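Local coordinates for protein cysteine synthase (Helicobacter pylori, PDB 6AHI) that makes L-cysteine and acetate from O-acetyl-L-serine and hydrogen sulfide with pyridoxal 5'-phosphate as cofactor, and also has cystathionine beta-synthase activity, at residues V16-N21 against A31-L36; K22-P27 against K258-L263; E71-N76 against F94-K99; T102-I107 against D297-K302. All blocks are in the same frame, centred on the assembly; numbering follows the deposited sequence.

Interaction 1: V16-N21 against A31-L36; sequences VFKFTN and AIYAKL
Val16 faces Lys35 in a non-hydrogen-bonded antiparallel pair, and the two side chains cross at about a right angle. CG2 of Val16 meets CD of Lys35 at 3.7 Å. The other branch, CG1, is anti to the backbone N (chi1 174°) and packs on CB of Tyr33 at 3.5 Å, at the edge of that ring. NZ of Lys35 forms salt bridges with Glu163 and Glu167 on helix 160-168. Phe17 comes next and pairs with Ala34. Phe17 N bonds to Ala34 O at 2.9 Å, and Ala34 N returns a bond to Phe17 O. CB of Phe17 rests on the methyls of Leu36, but its ring leads away from strand 31-36. CD1 of Phe17 ends over the centre of the Phe19 ring. The two strands form a beta hairpin at the edge of this chain's part of the mixed sheet. Strand 31-36 continues this sheet to strand 287-292. On the other side, Val16 and Phe17 pair in parallel with a strand of the second subunit, extending the sheet. Lys18 runs extended alongside Tyr33, both pointing the same way. Its CG lies 3.6 Å from CE1 of Tyr33. One water accepts from NZ of Lys18 at 2.9 Å and also bonds OH of Tyr33, lying in the ring plane. Gln287 is a further partner of that hydroxyl. Phe19 N reaches Ile32 O at 2.8 Å in a nearly straight bond (179°). The Phe19 ring edge passes Ile32 O, and CE2 lies 3.9 Å from CB of Ala34. That methyl sits in the ring plane.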
loop_
_atom_site.group_PDB
_atom_site.type_symbol
_atom_site.label_atom_id
_atom_site.label_comp_id
_atom_site.label_asym_id
_atom_site.label_seq_id
_atom_site.Cartn_x
_atom_site.Cartn_y
_atom_site.Cartn_z
ATOM N N VAL A 16 -4.895 -11.409 8.405
ATOM C CA VAL A 16 -5.856 -12.238 7.758
ATOM C C VAL A 16 -7.235 -11.618 7.999
ATOM O O VAL A 16 -7.570 -11.323 9.147
ATOM C CB VAL A 16 -5.790 -13.668 8.312
ATOM C CG1 VAL A 16 -6.902 -14.510 7.737
ATOM C CG2 VAL A 16 -4.437 -14.346 8.052
ATOM N N PHE A 17 -7.986 -11.365 6.926
ATOM C CA PHE A 17 -9.320 -10.869 7.005
ATOM C C PHE A 17 -10.287 -12.044 7.127
ATOM O O PHE A 17 -10.245 -12.984 6.299
ATOM C CB PHE A 17 -9.651 -10.039 5.766
ATOM C CG PHE A 17 -10.783 -9.057 5.999
ATOM C CD1 PHE A 17 -12.095 -9.489 5.969
ATOM C CD2 PHE A 17 -10.534 -7.753 6.380
ATOM C CE1 PHE A 17 -13.141 -8.625 6.266
ATOM C CE2 PHE A 17 -11.574 -6.871 6.632
ATOM C CZ PHE A 17 -12.877 -7.313 6.594
ATOM N N LYS A 18 -11.171 -11.998 8.128
ATOM C CA LYS A 18 -12.179 -13.044 8.322
ATOM C C LYS A 18 -13.557 -12.541 7.880
ATOM O O LYS A 18 -14.063 -11.505 8.373
ATOM C CB LYS A 18 -12.261 -13.503 9.773
ATOM C CG LYS A 18 -13.249 -14.630 10.045
ATOM C CD LYS A 18 -13.451 -14.820 11.534
ATOM C CE LYS A 18 -14.151 -16.112 11.860
ATOM N NZ LYS A 18 -14.272 -16.220 13.333
ATOM N N PHE A 19 -14.132 -13.264 6.912
ATOM C CA PHE A 19 -15.472 -13.038 6.395
ATOM C C PHE A 19 -16.420 -14.125 6.924
ATOM O O PHE A 19 -16.090 -15.322 6.911
ATOM C CB PHE A 19 -15.471 -13.114 4.869
ATOM C CG PHE A 19 -14.532 -12.174 4.163
ATOM C CD1 PHE A 19 -14.978 -10.930 3.718
ATOM C CD2 PHE A 19 -13.236 -12.561 3.853
ATOM C CE1 PHE A 19 -14.131 -10.086 3.004
ATOM C CE2 PHE A 19 -12.394 -11.705 3.165
ATOM C CZ PHE A 19 -12.835 -10.470 2.750
ATOM N N THR A 20 -17.633 -13.719 7.346
ATOM C CA THR A 20 -18.664 -14.651 7.778
ATOM C C THR A 20 -19.976 -14.353 7.053
ATOM O O THR A 20 -20.028 -13.480 6.171
ATOM C CB THR A 20 -18.882 -14.540 9.294
ATOM O OG1 THR A 20 -19.443 -13.247 9.531
ATOM C CG2 THR A 20 -17.602 -14.728 10.072
ATOM N N ASN A 21 -21.046 -15.046 7.487
ATOM C CA ASN A 21 -22.395 -14.902 6.886
ATOM C C ASN A 21 -22.941 -13.481 7.079
ATOM O O ASN A 21 -23.957 -13.162 6.455
ATOM C CB ASN A 21 -23.410 -15.931 7.424
ATOM C CG ASN A 21 -23.689 -15.808 8.902
ATOM O OD1 ASN A 21 -23.003 -15.089 9.615
ATOM N ND2 ASN A 21 -24.690 -16.520 9.391
ATOM N N ALA A 31 -16.529 -19.695 7.641
ATOM C CA ALA A 31 -15.771 -18.476 7.469
ATOM C C ALA A 31 -14.829 -18.617 6.273
ATOM O O ALA A 31 -14.355 -19.736 5.970
ATOM C CB ALA A 31 -14.963 -18.156 8.701
ATOM N N ILE A 32 -14.506 -17.465 5.684
ATOM C CA ILE A 32 -13.432 -17.350 4.733
ATOM C C ILE A 32 -12.359 -16.472 5.384
ATOM O O ILE A 32 -12.627 -15.364 5.810
ATOM C CB ILE A 32 -13.908 -16.782 3.376
ATOM C CG1 ILE A 32 -14.937 -17.688 2.696
ATOM C CG2 ILE A 32 -12.707 -16.520 2.465
ATOM C CD1 ILE A 32 -15.604 -17.063 1.509
ATOM N N TYR A 33 -11.128 -16.968 5.333
ATOM C CA TYR A 33 -9.964 -16.230 5.750
ATOM C C TYR A 33 -9.143 -15.865 4.513
ATOM O O TYR A 33 -8.693 -16.732 3.833
ATOM C CB TYR A 33 -9.112 -17.068 6.682
ATOM C CG TYR A 33 -9.831 -17.450 7.931
ATOM C CD1 TYR A 33 -9.871 -16.585 9.004
ATOM C CD2 TYR A 33 -10.500 -18.650 8.041
ATOM C CE1 TYR A 33 -10.490 -16.933 10.189
ATOM C CE2 TYR A 33 -11.170 -18.995 9.216
ATOM C CZ TYR A 33 -11.148 -18.144 10.299
ATOM O OH TYR A 33 -11.789 -18.486 11.472
ATOM N N ALA A 34 -8.891 -14.575 4.337
ATOM C CA ALA A 34 -8.070 -14.098 3.274
ATOM C C ALA A 34 -6.786 -13.546 3.855
ATOM O O ALA A 34 -6.778 -12.572 4.626
ATOM C CB ALA A 34 -8.757 -13.039 2.462
ATOM N N LYS A 35 -5.689 -14.172 3.438
ATOM C CA LYS A 35 -4.387 -13.675 3.754
ATOM C C LYS A 35 -4.103 -12.448 2.885
ATOM O O LYS A 35 -4.160 -12.536 1.669
ATOM C CB LYS A 35 -3.408 -14.830 3.574
ATOM C CG LYS A 35 -1.995 -14.503 3.973
ATOM C CD LYS A 35 -1.809 -14.371 5.431
ATOM C CE LYS A 35 -0.363 -14.606 5.800
ATOM N NZ LYS A 35 -0.052 -13.998 7.100
ATOM N N LEU A 36 -3.837 -11.304 3.533
ATOM C CA LEU A 36 -3.747 -10.011 2.878
ATOM C C LEU A 36 -2.295 -9.700 2.453
ATOM O O LEU A 36 -1.648 -8.799 3.019
ATOM C CB LEU A 36 -4.272 -8.929 3.829
ATOM C CG LEU A 36 -5.706 -9.126 4.314
ATOM C CD1 LEU A 36 -6.167 -7.892 5.073
ATOM C CD2 LEU A 36 -6.619 -9.437 3.134
HETATM O O HOH W 1 -11.469 -16.742 14.049
#

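Interaction 2: K22-P27 against K258-L263; sequences KDYPIP and KKNGLL
Tyr24 and Asn260 meet tip to tip, and their hydrogen bond is the one direct polar link between residues 22-27 and 258-263. OH of Tyr24 donates to OD1 of Asn260 at 2.7 Å. The contact ties the loop of the beta hairpin of strands 16-19 and 31-36 to the C-terminal end of helix 246-260. These parts are more than 230 residues apart in the chain. The hydroxyl lies in the plane of the Asn260 carbonyl, with a C=O...donor angle of 149°. Ring and amide planes are turned 47° from each other. Lys259, which is exposed, crosses the tyrosine obliquely and brings its CD to 3.6 Å from Tyr24 OH. Beyond the two segments, the Tyr24 ring packs edge-to-face with Phe272 and touches Leu256 and Leu276. Tyr24 is buried, with its hydroxyl tip at the helix end. The chain bends sharply just after Tyr24. Pro25 is the centre of an inverse gamma turn, closed by a weak bond from Ile26 N to Tyr24 O. Past Asn260 the helix stops, and Gly261 takes a positive phi of 70°. The amide of Asn260 is engaged at both ends, which should fix its rotation. Its ND2 donates to a water at 3.1 Å, and the same water donates to the backbone O of Asp23 at 2.9 Å.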
loop_
_atom_site.group_PDB
_atom_site.type_symbol
_atom_site.label_atom_id
_atom_site.label_comp_id
_atom_site.label_asym_id
_atom_site.label_seq_id
_atom_site.Cartn_x
_atom_site.Cartn_y
_atom_site.Cartn_z
ATOM N N LYS A 22 -22.301 -12.661 7.939
ATOM C CA LYS A 22 -22.654 -11.250 8.142
ATOM C C LYS A 22 -22.275 -10.405 6.924
ATOM O O LYS A 22 -22.794 -9.342 6.769
ATOM C CB LYS A 22 -21.849 -10.561 9.253
ATOM C CG LYS A 22 -22.047 -11.061 10.667
ATOM C CD LYS A 22 -23.485 -11.171 11.045
ATOM C CE LYS A 22 -23.670 -11.958 12.324
ATOM N NZ LYS A 22 -23.699 -13.424 12.076
ATOM N N ASP A 23 -21.267 -10.851 6.169
ATOM C CA ASP A 23 -20.595 -10.085 5.126
ATOM C C ASP A 23 -21.077 -10.518 3.733
ATOM O O ASP A 23 -21.297 -9.687 2.851
ATOM C CB ASP A 23 -19.087 -10.346 5.205
ATOM C CG ASP A 23 -18.489 -9.947 6.531
ATOM O OD1 ASP A 23 -18.721 -8.791 6.925
ATOM O OD2 ASP A 23 -17.845 -10.802 7.188
ATOM N N TYR A 24 -21.193 -11.835 3.544
ATOM C CA TYR A 24 -21.463 -12.479 2.257
ATOM C C TYR A 24 -22.251 -13.766 2.498
ATOM O O TYR A 24 -22.207 -14.280 3.596
ATOM C CB TYR A 24 -20.147 -12.834 1.544
ATOM C CG TYR A 24 -19.423 -11.619 1.032
ATOM C CD1 TYR A 24 -19.821 -10.996 -0.147
ATOM C CD2 TYR A 24 -18.384 -11.057 1.761
ATOM C CE1 TYR A 24 -19.185 -9.852 -0.595
ATOM C CE2 TYR A 24 -17.753 -9.905 1.333
ATOM C CZ TYR A 24 -18.152 -9.310 0.151
ATOM O OH TYR A 24 -17.555 -8.156 -0.261
ATOM N N PRO A 25 -22.949 -14.337 1.486
ATOM C CA PRO A 25 -23.645 -15.631 1.640
ATOM C C PRO A 25 -22.741 -16.844 1.924
ATOM O O PRO A 25 -22.545 -17.707 1.123
ATOM C CB PRO A 25 -24.396 -15.791 0.306
ATOM C CG PRO A 25 -23.570 -14.949 -0.681
ATOM C CD PRO A 25 -23.159 -13.738 0.149
ATOM N N ILE A 26 -22.249 -16.921 3.155
ATOM C CA ILE A 26 -21.373 -17.983 3.646
ATOM C C ILE A 26 -22.206 -18.777 4.651
ATOM O O ILE A 26 -22.899 -18.169 5.443
ATOM C CB ILE A 26 -20.131 -17.313 4.255
ATOM C CG1 ILE A 26 -19.319 -16.598 3.172
ATOM C CG2 ILE A 26 -19.266 -18.286 5.033
ATOM C CD1 ILE A 26 -18.308 -15.591 3.695
ATOM N N PRO A 27 -22.263 -20.130 4.630
ATOM C CA PRO A 27 -23.103 -20.851 5.590
ATOM C C PRO A 27 -22.836 -20.464 7.047
ATOM O O PRO A 27 -21.764 -20.015 7.389
ATOM C CB PRO A 27 -22.768 -22.330 5.345
ATOM C CG PRO A 27 -22.324 -22.354 3.877
ATOM C CD PRO A 27 -21.602 -21.031 3.684
ATOM N N LYS A 258 -16.059 -1.624 -1.750
ATOM C CA LYS A 258 -17.294 -0.952 -1.320
ATOM C C LYS A 258 -17.793 -1.483 0.025
ATOM O O LYS A 258 -18.169 -0.713 0.897
ATOM C CB LYS A 258 -18.401 -1.137 -2.365
ATOM C CG LYS A 258 -19.492 -0.081 -2.344
ATOM C CD LYS A 258 -20.495 -0.298 -3.469
ATOM C CE LYS A 258 -21.005 0.970 -4.133
ATOM N NZ LYS A 258 -21.921 1.691 -3.221
ATOM N N LYS A 259 -17.756 -2.800 0.201
ATOM C CA LYS A 259 -18.348 -3.414 1.390
ATOM C C LYS A 259 -17.309 -3.567 2.519
ATOM O O LYS A 259 -17.683 -3.597 3.650
ATOM C CB LYS A 259 -18.912 -4.807 1.070
ATOM C CG LYS A 259 -20.093 -4.872 0.110
ATOM C CD LYS A 259 -20.676 -6.307 0.025
ATOM C CE LYS A 259 -22.023 -6.335 -0.669
ATOM N NZ LYS A 259 -23.097 -5.750 0.176
ATOM N N ASN A 260 -16.018 -3.771 2.204
ATOM C CA ASN A 260 -15.046 -4.201 3.196
ATOM C C ASN A 260 -13.866 -3.230 3.336
ATOM O O ASN A 260 -13.030 -3.425 4.241
ATOM C CB ASN A 260 -14.539 -5.617 2.889
ATOM C CG ASN A 260 -15.693 -6.565 2.642
ATOM O OD1 ASN A 260 -15.874 -7.059 1.535
ATOM N ND2 ASN A 260 -16.498 -6.807 3.659
ATOM N N GLY A 261 -13.739 -2.269 2.423
ATOM C CA GLY A 261 -12.589 -1.340 2.397
ATOM C C GLY A 261 -11.279 -1.993 1.983
ATOM O O GLY A 261 -10.217 -1.439 2.249
ATOM N N LEU A 262 -11.356 -3.135 1.297
ATOM C CA LEU A 262 -10.190 -3.817 0.784
ATOM C C LEU A 262 -9.937 -3.335 -0.653
ATOM O O LEU A 262 -10.797 -3.478 -1.526
ATOM C CB LEU A 262 -10.418 -5.326 0.846
ATOM C CG LEU A 262 -10.245 -5.954 2.222
ATOM C CD1 LEU A 262 -11.001 -7.269 2.328
ATOM C CD2 LEU A 262 -8.772 -6.158 2.559
ATOM N N LEU A 263 -8.752 -2.766 -0.882
ATOM C CA LEU A 263 -8.370 -2.237 -2.176
ATOM C C LEU A 263 -7.394 -3.202 -2.858
ATOM O O LEU A 263 -6.167 -3.006 -2.846
ATOM C CB LEU A 263 -7.754 -0.852 -1.972
ATOM C CG LEU A 263 -8.693 0.162 -1.323
ATOM C CD1 LEU A 263 -7.924 1.408 -0.951
ATOM C CD2 LEU A 263 -9.848 0.500 -2.274
HETATM O O HOH W 2 -19.525 -7.466 3.376
#

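Interaction 3: E71-N76 against F94-K99; sequences EPTAGN and FVVPEK
Glu71 and Pro72 pair in parallel with Phe94 and Val95, a buried ladder in the four-stranded parallel sheet. Val95 N donates to Glu71 O at 3.1 Å, and Thr73 N donates to Val95 O at 3.0 Å. The side chains of Glu71 and Phe94 share one face of the sheet. CB of Glu71 lies 4.0 Å from CD1 of Phe94, and Glu71 O sits at the edge of the ring, in its plane. The Glu71 carboxylate turns away to the backbone N atoms of Leu145 and Gln146. Strands 68-72 and 91-97, with helix 76-85 between them, make a beta-alpha-beta unit. Thr73 lies at the turn from strand to helix. Its OG1 is anti to the backbone N (chi1 170°) and accepts from Gly75 N at 2.8 Å, an ST turn. This leaves CG2 in the crowded position between N and the carbonyl carbon, from where it packs on CB of Phe94 at 4.0 Å. Gly75 is the N-cap of the helix. Asn76 follows, and its ND2 bonds O3 of the pyridoxal phosphate carried by the modified lysine at position 46 and OD2 of Asp294. In relatives, the equivalent loop receives the substrate carboxylate. Across the ladder, CG2 of Val96 comes within 3.4 Å of Thr73 O.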
loop_
_atom_site.group_PDB
_atom_site.type_symbol
_atom_site.label_atom_id
_atom_site.label_comp_id
_atom_site.label_asym_id
_atom_site.label_seq_id
_atom_site.Cartn_x
_atom_site.Cartn_y
_atom_site.Cartn_z
ATOM N N GLU A 71 15.135 -11.323 -15.005
ATOM C CA GLU A 71 13.877 -12.079 -14.970
ATOM C C GLU A 71 12.878 -11.500 -15.970
ATOM O O GLU A 71 12.688 -10.289 -16.021
ATOM C CB GLU A 71 13.312 -12.090 -13.548
ATOM C CG GLU A 71 12.094 -12.975 -13.351
ATOM C CD GLU A 71 12.260 -14.471 -13.596
ATOM O OE1 GLU A 71 13.303 -14.888 -14.194
ATOM O OE2 GLU A 71 11.329 -15.231 -13.197
ATOM N N PRO A 72 12.191 -12.336 -16.795
ATOM C CA PRO A 72 10.989 -11.896 -17.507
ATOM C C PRO A 72 9.805 -11.837 -16.528
ATOM O O PRO A 72 9.653 -12.728 -15.704
ATOM C CB PRO A 72 10.798 -12.993 -18.566
ATOM C CG PRO A 72 11.300 -14.232 -17.854
ATOM C CD PRO A 72 12.510 -13.747 -17.073
ATOM N N THR A 73 8.998 -10.778 -16.591
ATOM C CA THR A 73 7.896 -10.615 -15.634
ATOM C C THR A 73 6.839 -9.708 -16.260
ATOM O O THR A 73 7.140 -8.910 -17.097
ATOM C CB THR A 73 8.386 -10.125 -14.255
ATOM O OG1 THR A 73 7.318 -9.749 -13.382
ATOM C CG2 THR A 73 9.293 -8.924 -14.342
ATOM N N ALA A 74 5.586 -9.920 -15.864
ATOM C CA ALA A 74 4.478 -9.027 -16.187
ATOM C C ALA A 74 4.222 -8.081 -15.004
ATOM O O ALA A 74 3.251 -7.326 -15.037
ATOM C CB ALA A 74 3.247 -9.833 -16.576
ATOM N N GLY A 75 5.085 -8.103 -13.975
ATOM C CA GLY A 75 5.198 -6.925 -13.109
ATOM C C GLY A 75 5.648 -7.214 -11.683
ATOM O O GLY A 75 6.698 -6.670 -11.237
ATOM N N ASN A 76 4.853 -8.004 -10.947
ATOM C CA ASN A 76 4.975 -8.056 -9.469
ATOM C C ASN A 76 6.288 -8.728 -9.065
ATOM O O ASN A 76 6.908 -8.336 -8.085
ATOM C CB ASN A 76 3.771 -8.710 -8.774
ATOM C CG ASN A 76 2.555 -7.809 -8.737
ATOM O OD1 ASN A 76 2.694 -6.589 -8.646
ATOM N ND2 ASN A 76 1.368 -8.386 -8.854
ATOM N N PHE A 94 14.753 -6.418 -15.844
ATOM C CA PHE A 94 13.475 -7.078 -16.072
ATOM C C PHE A 94 13.067 -6.913 -17.541
ATOM O O PHE A 94 13.197 -5.839 -18.135
ATOM C CB PHE A 94 12.425 -6.598 -15.071
ATOM C CG PHE A 94 12.869 -6.843 -13.656
ATOM C CD1 PHE A 94 13.133 -8.124 -13.207
ATOM C CD2 PHE A 94 13.072 -5.796 -12.782
ATOM C CE1 PHE A 94 13.560 -8.360 -11.910
ATOM C CE2 PHE A 94 13.527 -6.027 -11.493
ATOM C CZ PHE A 94 13.789 -7.304 -11.067
ATOM N N VAL A 95 12.602 -8.028 -18.123
ATOM C CA VAL A 95 12.099 -8.046 -19.487
ATOM C C VAL A 95 10.575 -8.155 -19.418
ATOM O O VAL A 95 10.032 -9.122 -18.887
ATOM C CB VAL A 95 12.722 -9.177 -20.317
ATOM C CG1 VAL A 95 12.372 -8.997 -21.788
ATOM C CG2 VAL A 95 14.230 -9.246 -20.122
ATOM N N VAL A 96 9.917 -7.104 -19.916
ATOM C CA VAL A 96 8.489 -6.900 -19.763
ATOM C C VAL A 96 7.906 -6.588 -21.135
ATOM O O VAL A 96 8.392 -5.683 -21.810
ATOM C CB VAL A 96 8.206 -5.748 -18.783
ATOM C CG1 VAL A 96 6.710 -5.486 -18.645
ATOM C CG2 VAL A 96 8.833 -6.025 -17.416
ATOM N N PRO A 97 6.850 -7.296 -21.560
ATOM C CA PRO A 97 6.179 -6.995 -22.814
ATOM C C PRO A 97 5.685 -5.552 -22.750
ATOM O O PRO A 97 5.047 -5.210 -21.818
ATOM C CB PRO A 97 4.936 -7.884 -22.738
ATOM C CG PRO A 97 5.403 -9.044 -21.943
ATOM C CD PRO A 97 6.270 -8.432 -20.870
ATOM N N GLU A 98 5.954 -4.758 -23.779
ATOM C CA GLU A 98 5.480 -3.355 -23.775
ATOM C C GLU A 98 3.960 -3.344 -23.657
ATOM O O GLU A 98 3.310 -4.104 -24.318
ATOM C CB GLU A 98 5.870 -2.635 -25.066
ATOM C CG GLU A 98 7.362 -2.630 -25.318
ATOM N N LYS A 99 3.400 -2.505 -22.798
ATOM C CA LYS A 99 1.922 -2.469 -22.719
ATOM C C LYS A 99 1.385 -3.497 -21.719
ATOM O O LYS A 99 0.175 -3.585 -21.600
#

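Interaction 4: T102-I107 against D297-K302; sequences TEKQQI and DRYLSK
Glu103 on helix 102-110 meets Ser301 in the 3-10 segment near the C-terminus. OG of Ser301 donates to OE1 of Glu103 at 2.6 Å, from the syn side and 22° out of the carboxylate plane. OE2 of Glu103 is also near this hydroxyl. It lies 2.9 Å from Arg298 O as well, and this pair of acceptors is not a hydrogen bond. Lys104, extended beyond CG, donates from NZ to OH of Tyr299 at 2.8 Å. That hydroxyl also bonds OD2 of Asp294. Ile107 packs its CD1 over one face of the Arg298 guanidinium, 3.3 Å from NE. The polar edge of the guanidinium is satisfied elsewhere: NE makes a salt bridge to Asp297 of the second subunit, and NH2 bonds Gly42 O. Gln106 NE2 also crosses the interface, to Leu300 O of the second subunit. The contact thus joins the helix to the C-terminal segment close to the cofactor site and at the dimer interface. Burial and the close carbonyl oxygen could raise the pKa of Glu103, while the Ser301 bond, and Lys302 at a distance, would work against this.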
loop_
_atom_site.group_PDB
_atom_site.type_symbol
_atom_site.label_atom_id
_atom_site.label_comp_id
_atom_site.label_asym_id
_atom_site.label_seq_id
_atom_site.Cartn_x
_atom_site.Cartn_y
_atom_site.Cartn_z
ATOM N N THR A 102 2.160 -0.699 -17.146
ATOM C CA THR A 102 2.984 0.534 -17.081
ATOM C C THR A 102 3.303 0.894 -15.632
ATOM O O THR A 102 4.477 1.000 -15.354
ATOM C CB THR A 102 2.369 1.685 -17.887
ATOM O OG1 THR A 102 3.368 2.692 -18.017
ATOM C CG2 THR A 102 1.155 2.307 -17.241
ATOM N N GLU A 103 2.291 1.055 -14.779
ATOM C CA GLU A 103 2.506 1.421 -13.397
ATOM C C GLU A 103 3.568 0.505 -12.766
ATOM O O GLU A 103 4.487 0.974 -12.097
ATOM C CB GLU A 103 1.191 1.347 -12.620
ATOM C CG GLU A 103 0.217 2.479 -12.920
ATOM C CD GLU A 103 -1.033 2.117 -13.719
ATOM O OE1 GLU A 103 -0.927 2.002 -14.954
ATOM O OE2 GLU A 103 -2.134 1.967 -13.099
ATOM N N LYS A 104 3.449 -0.806 -12.978
ATOM C CA LYS A 104 4.385 -1.730 -12.356
ATOM C C LYS A 104 5.788 -1.519 -12.942
ATOM O O LYS A 104 6.781 -1.675 -12.236
ATOM C CB LYS A 104 3.933 -3.182 -12.496
ATOM C CG LYS A 104 2.702 -3.564 -11.691
ATOM C CD LYS A 104 2.292 -5.004 -11.929
ATOM C CE LYS A 104 0.846 -5.283 -11.540
ATOM N NZ LYS A 104 0.389 -6.571 -12.115
ATOM N N GLN A 105 5.877 -1.195 -14.231
ATOM C CA GLN A 105 7.190 -0.912 -14.837
ATOM C C GLN A 105 7.820 0.362 -14.244
ATOM O O GLN A 105 9.037 0.423 -14.086
ATOM C CB GLN A 105 7.092 -0.785 -16.361
ATOM C CG GLN A 105 6.695 -2.082 -17.036
ATOM C CD GLN A 105 6.667 -1.936 -18.538
ATOM O OE1 GLN A 105 7.574 -1.382 -19.162
ATOM N NE2 GLN A 105 5.596 -2.452 -19.119
ATOM N N GLN A 106 7.000 1.388 -13.998
ATOM C CA GLN A 106 7.456 2.637 -13.386
ATOM C C GLN A 106 8.066 2.321 -11.997
ATOM O O GLN A 106 9.098 2.858 -11.629
ATOM C CB GLN A 106 6.281 3.602 -13.178
ATOM C CG GLN A 106 6.239 4.852 -14.045
ATOM C CD GLN A 106 5.514 5.956 -13.309
ATOM O OE1 GLN A 106 6.044 6.579 -12.386
ATOM N NE2 GLN A 106 4.273 6.198 -13.696
ATOM N N ILE A 107 7.412 1.428 -11.252
ATOM C CA ILE A 107 7.812 1.106 -9.898
ATOM C C ILE A 107 9.123 0.314 -9.949
ATOM O O ILE A 107 10.041 0.612 -9.216
ATOM C CB ILE A 107 6.689 0.367 -9.148
ATOM C CG1 ILE A 107 5.497 1.283 -8.911
ATOM C CG2 ILE A 107 7.215 -0.201 -7.856
ATOM C CD1 ILE A 107 4.288 0.583 -8.442
ATOM N N ASP A 297 -4.229 -0.424 -6.614
ATOM C CA ASP A 297 -3.715 0.882 -7.035
ATOM C C ASP A 297 -3.016 0.816 -8.386
ATOM O O ASP A 297 -3.060 1.778 -9.134
ATOM C CB ASP A 297 -2.694 1.446 -6.049
ATOM C CG ASP A 297 -3.252 1.636 -4.663
ATOM O OD1 ASP A 297 -3.815 0.644 -4.088
ATOM O OD2 ASP A 297 -3.123 2.750 -4.168
ATOM N N ARG A 298 -2.369 -0.310 -8.691
ATOM C CA ARG A 298 -1.594 -0.397 -9.934
ATOM C C ARG A 298 -2.525 -0.658 -11.132
ATOM O O ARG A 298 -2.040 -0.750 -12.238
ATOM C CB ARG A 298 -0.526 -1.497 -9.836
ATOM C CG ARG A 298 0.728 -1.151 -9.035
ATOM C CD ARG A 298 0.589 -1.220 -7.548
ATOM N NE ARG A 298 1.835 -0.981 -6.820
ATOM C CZ ARG A 298 2.640 -1.930 -6.340
ATOM N NH1 ARG A 298 2.494 -3.190 -6.719
ATOM N NH2 ARG A 298 3.594 -1.600 -5.489
ATOM N N TYR A 299 -3.847 -0.703 -10.934
ATOM C CA TYR A 299 -4.772 -0.972 -11.991
ATOM C C TYR A 299 -5.813 0.140 -12.150
ATOM O O TYR A 299 -6.729 0.001 -12.954
ATOM C CB TYR A 299 -5.478 -2.311 -11.781
ATOM C CG TYR A 299 -4.553 -3.471 -11.530
ATOM C CD1 TYR A 299 -3.900 -4.130 -12.564
ATOM C CD2 TYR A 299 -4.321 -3.902 -10.233
ATOM C CE1 TYR A 299 -3.051 -5.198 -12.308
ATOM C CE2 TYR A 299 -3.498 -4.981 -9.958
ATOM C CZ TYR A 299 -2.850 -5.624 -10.998
ATOM O OH TYR A 299 -2.049 -6.693 -10.700
ATOM N N LEU A 300 -5.623 1.282 -11.489
ATOM C CA LEU A 300 -6.621 2.359 -11.581
ATOM C C LEU A 300 -6.672 2.929 -13.008
ATOM O O LEU A 300 -7.740 3.303 -13.442
ATOM C CB LEU A 300 -6.328 3.438 -10.531
ATOM C CG LEU A 300 -6.493 2.965 -9.082
ATOM C CD1 LEU A 300 -5.972 3.972 -8.077
ATOM C CD2 LEU A 300 -7.953 2.650 -8.798
ATOM N N SER A 301 -5.545 2.951 -13.732
ATOM C CA SER A 301 -5.519 3.445 -15.139
ATOM C C SER A 301 -6.301 2.505 -16.072
ATOM O O SER A 301 -6.638 2.877 -17.184
ATOM C CB SER A 301 -4.106 3.644 -15.641
ATOM O OG SER A 301 -3.386 2.422 -15.625
ATOM N N LYS A 302 -6.552 1.277 -15.631
ATOM C CA LYS A 302 -7.268 0.302 -16.420
ATOM C C LYS A 302 -8.732 0.200 -15.984
ATOM O O LYS A 302 -9.427 -0.688 -16.441
ATOM C CB LYS A 302 -6.581 -1.053 -16.288
ATOM C CG LYS A 302 -5.099 -1.038 -16.634
ATOM C CD LYS A 302 -4.472 -2.413 -16.495
ATOM C CE LYS A 302 -3.261 -2.636 -17.381
ATOM N NZ LYS A 302 -3.628 -2.773 -18.812
#

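In the fold
Interactions 1 and 3 are buried strand pairings in different sheets, with centres about 31 Å apart on opposite sides of the chain's centre. The first is antiparallel and the second parallel. Interaction 2 is partly exposed and rests mainly on one side-chain bond and a water. It touches interaction 1, since Phe19 packs on Leu262 and Ile32 on Ile26, and its loop closes the same hairpin. Interaction 4 is mostly buried but polar, built from side chains instead of a ladder. It adjoins interaction 3: strand 91-97 leads to helix 102-110, and Lys104 packs on Gly75 and Asn76. Interactions 1, 2 and 4 also reach the second subunit, whereas interaction 3 stays within its own chain.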